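Local coordinates for glycerate dehydrogenase related protein (Thermoplasma acidophilum, PDB 3GVX) that probably acts as a D-2-hydroxyacid dehydrogenase, reducing glyoxylate or hydroxypyruvate with NAD(P)H, at residues V13-F24 with I269-F280; T50-V60 with I68-A78. All blocks are in the same frame, centred on the assembly; numbering follows the deposited sequence.

Interaction 1. Residues V13-F24 with I269-F280; sequences VREIAKTVLDGF and IQLAFENVRNFF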
loop_
_atom_site.group_PDB
_atom_site.type_symbol
_atom_site.label_atom_id
_atom_site.label_comp_id
_atom_site.label_asym_id
_atom_site.label_seq_id
_atom_site.Cartn_x
_atom_site.Cartn_y
_atom_site.Cartn_z
ATOM N N VAL B 13 17.321 22.731 4.074
ATOM C CA VAL B 13 16.181 23.195 4.830
ATOM C C VAL B 13 15.682 24.469 4.163
ATOM O O VAL B 13 14.502 24.605 3.866
ATOM C CB VAL B 13 16.597 23.444 6.297
ATOM C CG1 VAL B 13 15.403 23.896 7.118
ATOM C CG2 VAL B 13 17.252 22.172 6.876
ATOM N N ARG B 14 16.596 25.383 3.877
ATOM C CA ARG B 14 16.224 26.631 3.235
ATOM C C ARG B 14 15.498 26.478 1.911
ATOM O O ARG B 14 14.513 27.167 1.681
ATOM C CB ARG B 14 17.449 27.515 3.053
ATOM C CG ARG B 14 17.604 28.558 4.124
ATOM C CD ARG B 14 18.984 28.555 4.712
ATOM N NE ARG B 14 19.297 29.876 5.236
ATOM C CZ ARG B 14 19.989 30.111 6.340
ATOM N NH1 ARG B 14 20.450 29.107 7.059
ATOM N NH2 ARG B 14 20.215 31.354 6.715
ATOM N N GLU B 15 15.959 25.582 1.042
ATOM C CA GLU B 15 15.273 25.407 -0.237
ATOM C C GLU B 15 13.847 24.947 -0.026
ATOM O O GLU B 15 12.912 25.528 -0.572
ATOM C CB GLU B 15 15.977 24.397 -1.158
ATOM C CG GLU B 15 15.387 24.453 -2.575
ATOM C CD GLU B 15 15.856 23.346 -3.519
ATOM O OE1 GLU B 15 15.423 23.359 -4.696
ATOM O OE2 GLU B 15 16.649 22.472 -3.099
ATOM N N ILE B 16 13.693 23.886 0.756
ATOM C CA ILE B 16 12.383 23.335 1.092
ATOM C C ILE B 16 11.490 24.484 1.530
ATOM O O ILE B 16 10.362 24.641 1.055
ATOM C CB ILE B 16 12.478 22.350 2.269
ATOM C CG1 ILE B 16 13.387 21.186 1.892
ATOM C CG2 ILE B 16 11.086 21.918 2.699
ATOM C CD1 ILE B 16 13.467 20.090 2.927
ATOM N N ALA B 17 12.022 25.286 2.445
ATOM C CA ALA B 17 11.314 26.441 2.949
ATOM C C ALA B 17 10.912 27.388 1.817
ATOM O O ALA B 17 9.741 27.725 1.700
ATOM C CB ALA B 17 12.162 27.158 3.995
ATOM N N LYS B 18 11.846 27.797 0.959
ATOM C CA LYS B 18 11.440 28.702 -0.124
ATOM C C LYS B 18 10.422 28.072 -1.051
ATOM O O LYS B 18 9.601 28.776 -1.625
ATOM C CB LYS B 18 12.603 29.186 -1.008
ATOM C CG LYS B 18 13.985 29.201 -0.400
ATOM C CD LYS B 18 14.944 30.132 -1.181
ATOM C CE LYS B 18 15.063 29.830 -2.702
ATOM N NZ LYS B 18 14.553 28.493 -3.169
ATOM N N THR B 19 10.461 26.759 -1.236
ATOM C CA THR B 19 9.473 26.186 -2.137
ATOM C C THR B 19 8.119 26.152 -1.462
ATOM O O THR B 19 7.140 26.644 -2.017
ATOM C CB THR B 19 9.802 24.754 -2.617
ATOM O OG1 THR B 19 11.133 24.706 -3.143
ATOM C CG2 THR B 19 8.815 24.347 -3.723
ATOM N N VAL B 20 8.057 25.592 -0.258
ATOM C CA VAL B 20 6.796 25.506 0.464
ATOM C C VAL B 20 6.226 26.857 0.855
ATOM O O VAL B 20 5.029 27.084 0.741
ATOM C CB VAL B 20 6.931 24.672 1.766
ATOM C CG1 VAL B 20 5.650 24.791 2.588
ATOM C CG2 VAL B 20 7.249 23.215 1.447
ATOM N N LEU B 21 7.081 27.752 1.328
ATOM C CA LEU B 21 6.620 29.063 1.766
ATOM C C LEU B 21 6.906 30.182 0.776
ATOM O O LEU B 21 7.137 31.322 1.162
ATOM C CB LEU B 21 7.213 29.397 3.137
ATOM C CG LEU B 21 6.718 28.393 4.180
ATOM C CD1 LEU B 21 7.607 28.447 5.404
ATOM C CD2 LEU B 21 5.243 28.665 4.493
ATOM N N ASP B 22 6.896 29.849 -0.507
ATOM C CA ASP B 22 7.134 30.854 -1.530
ATOM C C ASP B 22 5.921 31.781 -1.497
ATOM O O ASP B 22 4.788 31.369 -1.736
ATOM C CB ASP B 22 7.345 30.164 -2.895
ATOM C CG ASP B 22 6.214 30.402 -3.879
ATOM O OD1 ASP B 22 6.344 31.294 -4.741
ATOM O OD2 ASP B 22 5.193 29.691 -3.793
ATOM N N GLY B 23 6.172 33.035 -1.146
ATOM C CA GLY B 23 5.105 34.013 -1.024
ATOM C C GLY B 23 5.001 34.521 0.410
ATOM O O GLY B 23 4.050 35.203 0.786
ATOM N N PHE B 24 5.993 34.149 1.212
ATOM C CA PHE B 24 6.112 34.571 2.601
ATOM C C PHE B 24 7.524 35.066 2.686
ATOM O O PHE B 24 8.416 34.516 2.046
ATOM C CB PHE B 24 5.995 33.411 3.603
ATOM C CG PHE B 24 4.639 32.794 3.685
ATOM C CD1 PHE B 24 4.102 32.150 2.584
ATOM C CD2 PHE B 24 3.907 32.815 4.877
ATOM C CE1 PHE B 24 2.867 31.538 2.657
ATOM C CE2 PHE B 24 2.659 32.193 4.960
ATOM C CZ PHE B 24 2.142 31.558 3.847
ATOM N N ILE B 269 10.652 17.999 8.639
ATOM C CA ILE B 269 10.873 19.425 8.448
ATOM C C ILE B 269 9.975 20.035 7.378
ATOM O O ILE B 269 9.479 21.143 7.541
ATOM C CB ILE B 269 12.384 19.730 8.180
ATOM C CG1 ILE B 269 12.634 21.237 8.324
ATOM C CG2 ILE B 269 12.833 19.151 6.842
ATOM C CD1 ILE B 269 12.432 21.748 9.759
ATOM N N GLN B 270 9.717 19.298 6.303
ATOM C CA GLN B 270 8.846 19.807 5.249
ATOM C C GLN B 270 7.408 19.918 5.711
ATOM O O GLN B 270 6.730 20.890 5.412
ATOM C CB GLN B 270 8.900 18.916 4.019
ATOM C CG GLN B 270 8.209 19.516 2.819
ATOM C CD GLN B 270 8.462 18.714 1.564
ATOM O OE1 GLN B 270 9.575 18.237 1.335
ATOM N NE2 GLN B 270 7.435 18.564 0.740
ATOM N N LEU B 271 6.946 18.902 6.428
ATOM C CA LEU B 271 5.581 18.902 6.952
ATOM C C LEU B 271 5.402 20.077 7.915
ATOM O O LEU B 271 4.332 20.680 7.973
ATOM C CB LEU B 271 5.271 17.570 7.656
ATOM C CG LEU B 271 5.230 16.327 6.747
ATOM C CD1 LEU B 271 5.317 15.060 7.594
ATOM C CD2 LEU B 271 3.965 16.357 5.882
ATOM N N ALA B 272 6.461 20.401 8.656
ATOM C CA ALA B 272 6.428 21.520 9.597
ATOM C C ALA B 272 6.156 22.824 8.848
ATOM O O ALA B 272 5.248 23.563 9.201
ATOM C CB ALA B 272 7.749 21.607 10.382
ATOM N N PHE B 273 6.916 23.094 7.792
ATOM C CA PHE B 273 6.698 24.326 7.026
ATOM C C PHE B 273 5.353 24.341 6.338
ATOM O O PHE B 273 4.705 25.378 6.228
ATOM C CB PHE B 273 7.788 24.541 5.961
ATOM C CG PHE B 273 9.149 24.828 6.523
ATOM C CD1 PHE B 273 9.326 25.756 7.529
ATOM C CD2 PHE B 273 10.257 24.160 6.053
ATOM C CE1 PHE B 273 10.581 26.004 8.059
ATOM C CE2 PHE B 273 11.505 24.412 6.579
ATOM C CZ PHE B 273 11.661 25.333 7.584
ATOM N N GLU B 274 4.942 23.178 5.861
ATOM C CA GLU B 274 3.669 23.058 5.191
ATOM C C GLU B 274 2.531 23.411 6.118
ATOM O O GLU B 274 1.596 24.092 5.713
ATOM C CB GLU B 274 3.495 21.656 4.609
ATOM C CG GLU B 274 4.306 21.478 3.342
ATOM C CD GLU B 274 4.163 20.101 2.697
ATOM O OE1 GLU B 274 3.869 19.119 3.404
ATOM O OE2 GLU B 274 4.362 19.995 1.472
ATOM N N ASN B 275 2.613 22.982 7.371
ATOM C CA ASN B 275 1.550 23.320 8.296
ATOM C C ASN B 275 1.488 24.819 8.503
ATOM O O ASN B 275 0.429 25.360 8.767
ATOM C CB ASN B 275 1.718 22.647 9.656
ATOM C CG ASN B 275 0.452 22.732 10.489
ATOM O OD1 ASN B 275 0.467 23.182 11.637
ATOM N ND2 ASN B 275 -0.659 22.296 9.905
ATOM N N VAL B 276 2.632 25.484 8.400
ATOM C CA VAL B 276 2.688 26.934 8.560
ATOM C C VAL B 276 1.915 27.619 7.443
ATOM O O VAL B 276 1.141 28.543 7.666
ATOM C CB VAL B 276 4.146 27.438 8.551
ATOM C CG1 VAL B 276 4.173 28.947 8.299
ATOM C CG2 VAL B 276 4.832 27.080 9.874
ATOM N N ARG B 277 2.145 27.139 6.235
ATOM C CA ARG B 277 1.485 27.647 5.059
ATOM C C ARG B 277 -0.017 27.384 5.129
ATOM O O ARG B 277 -0.825 28.247 4.808
ATOM C CB ARG B 277 2.143 27.007 3.831
ATOM C CG ARG B 277 1.235 26.347 2.845
ATOM C CD ARG B 277 1.679 26.767 1.467
ATOM N NE ARG B 277 0.885 27.887 0.969
ATOM C CZ ARG B 277 1.194 28.612 -0.100
ATOM N NH1 ARG B 277 2.300 28.348 -0.784
ATOM N NH2 ARG B 277 0.375 29.574 -0.508
ATOM N N ASN B 278 -0.379 26.192 5.586
ATOM C CA ASN B 278 -1.778 25.809 5.717
ATOM C C ASN B 278 -2.467 26.584 6.811
ATOM O O ASN B 278 -3.632 26.943 6.701
ATOM C CB ASN B 278 -1.896 24.326 6.012
ATOM C CG ASN B 278 -1.550 23.484 4.825
ATOM O OD1 ASN B 278 -1.436 22.260 4.924
ATOM N ND2 ASN B 278 -1.384 24.131 3.680
ATOM N N PHE B 279 -1.729 26.842 7.875
ATOM C CA PHE B 279 -2.271 27.591 8.979
ATOM C C PHE B 279 -2.692 28.961 8.506
ATOM O O PHE B 279 -3.731 29.461 8.909
ATOM C CB PHE B 279 -1.248 27.738 10.099
ATOM C CG PHE B 279 -1.763 28.509 11.277
ATOM C CD1 PHE B 279 -2.472 27.878 12.287
ATOM C CD2 PHE B 279 -1.572 29.878 11.359
ATOM C CE1 PHE B 279 -2.977 28.606 13.357
ATOM C CE2 PHE B 279 -2.075 30.607 12.420
ATOM C CZ PHE B 279 -2.776 29.976 13.419
ATOM N N PHE B 280 -1.894 29.569 7.640
ATOM C CA PHE B 280 -2.241 30.891 7.181
ATOM C C PHE B 280 -3.256 31.012 6.055
ATOM O O PHE B 280 -3.656 32.117 5.714
ATOM C CB PHE B 280 -0.972 31.715 6.931
ATOM C CG PHE B 280 -0.336 32.185 8.208
ATOM C CD1 PHE B 280 0.776 31.541 8.737
ATOM C CD2 PHE B 280 -0.943 33.185 8.964
ATOM C CE1 PHE B 280 1.267 31.873 9.999
ATOM C CE2 PHE B 280 -0.454 33.525 10.224
ATOM C CZ PHE B 280 0.654 32.863 10.743
#
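Phe273 and Val20 are the two knobs of a knobs-into-holes interface between helices 11-20 and 266-279. They pack on the same face of the five-stranded parallel sheet, in the flavodoxin-like catalytic domain of the D-2-hydroxyacid dehydrogenase fold, where the C-terminal helix returns to the N-terminal part of the chain. Their segment axes approach to 9.6 Å and run nearly alongside each other, with a signed crossing angle of -27°. The Phe273 ring drops into a hollow walled by Val13, Ile16, Ala17 and Val20. Ala17 CB sits over one face of the Phe273 ring, 4.1 Å from its centroid and 21° off the normal, which meets the geometry of a CH-pi contact; Val13 CG1 fits at the ring edge, in plane. Phe273 also touches Val39 of strand 37-40. The reciprocal knob, Val20, enters among Gln270, Phe273, Glu274 and Arg277. Its CG1, lying trans to the backbone N (chi1 171°), rests against Glu274 CG at 3.7 Å. Ile16 CG2 meets the aliphatic part of Gln270 at CG, 3.7 Å away, crossing it at about a right angle. Past the helix end, Leu21 CD2 wedges against Arg277 CB at 3.6 Å, and the same methyl lies 4.0 Å above the plane of Phe24, over the ring's centre. Arg277 is mainly committed to a salt bridge with Glu281. Its guanidinium carries Phe24 CE1 over one face, and its NH1 gives a weak hydrogen bond to Val20 O, 3.4 Å long.

Interaction 2. Residues T50-V60 with I68-A78; sequences TKMIQAISAGV and IPENVVLCSNA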
loop_
_atom_site.group_PDB
_atom_site.type_symbol
_atom_site.label_atom_id
_atom_site.label_comp_id
_atom_site.label_asym_id
_atom_site.label_seq_id
_atom_site.Cartn_x
_atom_site.Cartn_y
_atom_site.Cartn_z
ATOM N N THR B 50 3.689 38.160 16.896
ATOM C CA THR B 50 3.551 36.709 16.983
ATOM C C THR B 50 2.109 36.227 16.992
ATOM O O THR B 50 1.296 36.663 17.805
ATOM C CB THR B 50 4.211 36.136 18.254
ATOM O OG1 THR B 50 5.489 36.745 18.468
ATOM C CG2 THR B 50 4.374 34.632 18.118
ATOM N N LYS B 51 1.797 35.315 16.084
ATOM C CA LYS B 51 0.463 34.744 16.006
ATOM C C LYS B 51 0.548 33.254 16.108
ATOM O O LYS B 51 -0.341 32.602 16.621
ATOM C CB LYS B 51 -0.181 35.041 14.671
ATOM C CG LYS B 51 -0.521 36.455 14.399
ATOM C CD LYS B 51 -1.044 36.503 12.990
ATOM C CE LYS B 51 -1.718 37.809 12.686
ATOM N NZ LYS B 51 -2.206 37.771 11.286
HETATM N N MSE B 52 1.635 32.717 15.588
HETATM C CA MSE B 52 1.774 31.279 15.550
HETATM C C MSE B 52 3.176 30.758 15.726
HETATM O O MSE B 52 4.129 31.294 15.167
HETATM C CB MSE B 52 1.174 30.761 14.235
HETATM C CG MSE B 52 1.245 29.240 14.014
HETATM SE SE MSE B 52 2.929 28.761 13.557
HETATM C CE MSE B 52 2.798 27.820 12.375
ATOM N N ILE B 53 3.276 29.678 16.489
ATOM C CA ILE B 53 4.543 29.032 16.746
ATOM C C ILE B 53 4.455 27.582 16.323
ATOM O O ILE B 53 3.584 26.840 16.775
ATOM C CB ILE B 53 4.901 29.126 18.240
ATOM C CG1 ILE B 53 4.958 30.605 18.646
ATOM C CG2 ILE B 53 6.226 28.423 18.519
ATOM C CD1 ILE B 53 5.201 30.853 20.110
ATOM N N GLN B 54 5.368 27.181 15.449
ATOM C CA GLN B 54 5.393 25.820 14.926
ATOM C C GLN B 54 6.612 25.004 15.346
ATOM O O GLN B 54 7.724 25.268 14.892
ATOM C CB GLN B 54 5.332 25.856 13.401
ATOM C CG GLN B 54 5.398 24.492 12.762
ATOM C CD GLN B 54 4.085 23.749 12.833
ATOM O OE1 GLN B 54 3.070 24.203 12.301
ATOM N NE2 GLN B 54 4.094 22.597 13.501
ATOM N N ALA B 55 6.403 24.008 16.202
ATOM C CA ALA B 55 7.475 23.123 16.635
ATOM C C ALA B 55 7.677 22.125 15.492
ATOM O O ALA B 55 6.729 21.768 14.789
ATOM C CB ALA B 55 7.075 22.383 17.909
ATOM N N ILE B 56 8.908 21.679 15.292
ATOM C CA ILE B 56 9.164 20.732 14.215
ATOM C C ILE B 56 9.130 19.314 14.738
ATOM O O ILE B 56 9.173 18.368 13.970
ATOM C CB ILE B 56 10.520 20.983 13.547
ATOM C CG1 ILE B 56 11.636 20.833 14.575
ATOM C CG2 ILE B 56 10.523 22.360 12.907
ATOM C CD1 ILE B 56 12.970 20.455 13.996
ATOM N N SER B 57 9.052 19.168 16.056
ATOM C CA SER B 57 8.991 17.845 16.672
ATOM C C SER B 57 7.542 17.397 16.823
ATOM O O SER B 57 6.617 18.194 16.659
ATOM C CB SER B 57 9.695 17.846 18.035
ATOM O OG SER B 57 9.086 18.756 18.922
ATOM N N ALA B 58 7.358 16.124 17.154
ATOM C CA ALA B 58 6.033 15.531 17.332
ATOM C C ALA B 58 5.349 16.012 18.604
ATOM O O ALA B 58 4.142 16.247 18.618
ATOM C CB ALA B 58 6.152 14.015 17.345
ATOM N N GLY B 59 6.135 16.160 19.664
ATOM C CA GLY B 59 5.609 16.615 20.942
ATOM C C GLY B 59 6.130 17.979 21.367
ATOM O O GLY B 59 7.162 18.456 20.886
ATOM N N VAL B 60 5.412 18.603 22.291
ATOM C CA VAL B 60 5.773 19.915 22.784
ATOM C C VAL B 60 6.018 19.937 24.283
ATOM O O VAL B 60 6.190 20.998 24.868
ATOM C CB VAL B 60 4.665 20.916 22.501
ATOM C CG1 VAL B 60 4.465 21.083 20.999
ATOM C CG2 VAL B 60 3.390 20.449 23.190
ATOM N N ILE B 68 3.296 30.589 26.892
ATOM C CA ILE B 68 2.805 31.131 25.637
ATOM C C ILE B 68 1.520 31.933 25.822
ATOM O O ILE B 68 0.516 31.423 26.294
ATOM C CB ILE B 68 2.602 30.018 24.576
ATOM C CG1 ILE B 68 3.967 29.412 24.234
ATOM C CG2 ILE B 68 1.922 30.583 23.348
ATOM C CD1 ILE B 68 3.950 28.348 23.143
ATOM N N PRO B 69 1.551 33.213 25.439
ATOM C CA PRO B 69 0.388 34.093 25.562
ATOM C C PRO B 69 -0.869 33.503 24.911
ATOM O O PRO B 69 -0.803 32.795 23.906
ATOM C CB PRO B 69 0.850 35.383 24.885
ATOM C CG PRO B 69 2.337 35.340 25.074
ATOM C CD PRO B 69 2.662 33.908 24.775
ATOM N N GLU B 70 -2.013 33.805 25.511
ATOM C CA GLU B 70 -3.309 33.325 25.050
ATOM C C GLU B 70 -3.628 33.459 23.558
ATOM O O GLU B 70 -4.267 32.585 22.995
ATOM C CB GLU B 70 -4.417 34.012 25.851
ATOM C CG GLU B 70 -5.824 33.630 25.455
ATOM C CD GLU B 70 -6.187 32.175 25.815
ATOM O OE1 GLU B 70 -5.458 31.512 26.582
ATOM O OE2 GLU B 70 -7.225 31.684 25.334
ATOM N N ASN B 71 -3.194 34.539 22.920
ATOM C CA ASN B 71 -3.491 34.737 21.499
ATOM C C ASN B 71 -2.591 33.983 20.523
ATOM O O ASN B 71 -2.878 33.915 19.331
ATOM C CB ASN B 71 -3.430 36.216 21.155
ATOM C CG ASN B 71 -2.068 36.808 21.427
ATOM O OD1 ASN B 71 -1.614 36.868 22.572
ATOM N ND2 ASN B 71 -1.396 37.232 20.370
ATOM N N VAL B 72 -1.501 33.426 21.040
ATOM C CA VAL B 72 -0.532 32.705 20.219
ATOM C C VAL B 72 -0.815 31.214 20.135
ATOM O O VAL B 72 -0.871 30.508 21.145
ATOM C CB VAL B 72 0.913 32.910 20.753
ATOM C CG1 VAL B 72 1.921 32.264 19.801
ATOM C CG2 VAL B 72 1.195 34.409 20.939
ATOM N N VAL B 73 -0.984 30.736 18.916
ATOM C CA VAL B 73 -1.271 29.336 18.696
ATOM C C VAL B 73 -0.005 28.501 18.557
ATOM O O VAL B 73 0.880 28.799 17.750
ATOM C CB VAL B 73 -2.161 29.162 17.448
ATOM C CG1 VAL B 73 -2.315 27.679 17.107
ATOM C CG2 VAL B 73 -3.524 29.822 17.701
ATOM N N LEU B 74 0.079 27.453 19.365
ATOM C CA LEU B 74 1.217 26.553 19.324
ATOM C C LEU B 74 0.821 25.293 18.566
ATOM O O LEU B 74 -0.137 24.616 18.933
ATOM C CB LEU B 74 1.660 26.157 20.736
ATOM C CG LEU B 74 2.761 25.085 20.820
ATOM C CD1 LEU B 74 4.085 25.607 20.247
ATOM C CD2 LEU B 74 2.917 24.648 22.286
ATOM N N CYS B 75 1.561 24.983 17.511
ATOM C CA CYS B 75 1.315 23.791 16.711
ATOM C C CYS B 75 2.526 22.877 16.807
ATOM O O CYS B 75 3.650 23.339 16.991
ATOM C CB CYS B 75 1.091 24.155 15.245
ATOM S SG CYS B 75 -0.221 25.317 14.979
ATOM N N SER B 76 2.295 21.577 16.691
ATOM C CA SER B 76 3.389 20.630 16.729
ATOM C C SER B 76 3.445 19.931 15.374
ATOM O O SER B 76 2.646 20.216 14.490
ATOM C CB SER B 76 3.223 19.629 17.883
ATOM O OG SER B 76 2.075 18.841 17.729
ATOM N N ASN B 77 4.376 19.003 15.222
ATOM C CA ASN B 77 4.565 18.324 13.943
ATOM C C ASN B 77 4.712 16.803 14.084
ATOM O O ASN B 77 5.823 16.290 14.120
ATOM C CB ASN B 77 5.796 18.944 13.285
ATOM C CG ASN B 77 6.094 18.380 11.925
ATOM O OD1 ASN B 77 5.200 18.201 11.099
ATOM N ND2 ASN B 77 7.372 18.127 11.665
ATOM N N ALA B 78 3.580 16.098 14.150
ATOM C CA ALA B 78 3.558 14.642 14.328
ATOM C C ALA B 78 3.098 13.808 13.130
ATOM O O ALA B 78 3.007 12.587 13.221
ATOM C CB ALA B 78 2.704 14.282 15.555
HETATM O O HOH W 1 1.537 37.980 20.304
#
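Ile53 is bonded twice to strand 73-75, through the residues flanking its partner Leu74: its N donates to Val73 O at 2.8 Å and its O accepts from Cys75 N, also at 2.8 Å. Strands 52-55 and 73-75 are parallel neighbours in the five-stranded sheet of the flavodoxin-like domain, 73-75 being outermost within the chain. The backbone ladder begins with Val73 N to Lys51 O (3.0 Å) and continues through Ala55 N to Cys75 O (2.9 Å). Beyond the strands, Asn77 N still reaches Ser57 O at 2.8 Å.

Side-chain amides add bonds at this end. Gln54 has CG trans to its backbone N, and a bend at chi2 (78°) folds the amide back, so that NE2 donates to Ala55 O at 3.0 Å, almost straight (175°), and more weakly to Ser76 O across the contact. An alanine here would remove the amide and is likely to leave Ala55 O without this donor and Cys75 CB without the cover of OE1. Asn77 ND2 bonds Ile56 O at 2.9 Å, approaching 41° above the carbonyl plane, and also Ala268 O of helix 266-279. At the other end one water joins Thr50 O to Asn71 ND2.

Apolar contacts gather on the Ile53 and Leu74 face. Ile53 CD1 touches Val72 CG1 at 3.6 Å and meets Ile68 tip to tip, while Val60 and Leu74 do the same.

The chemistry implies that backbone bonds fix the register of this sheet edge, and amides extend it into the loops.

How the interactions relate
Both contacts belong to the same parallel sheet domain, their centres about 15 Å apart, yet they build it in different ways. Interaction 1 joins two helices over one face, through segments 245 residues apart at their closest ends; it depends almost wholly on interlocking apolar side chains. Interaction 2 joins neighbouring strands, 73-75 being the outermost, and is held mainly by backbone hydrogen bonds. Each is only partly buried: Phe273 and Ala17 in the first and Ile53 and Gln54 in the second are buried, whereas Asp22 and Val73 are exposed. They meet at helix 266-279: Val276 packs on selenomethionine Met52 of strand 52-55, and Leu271 on Asn77, just past strand 73-75.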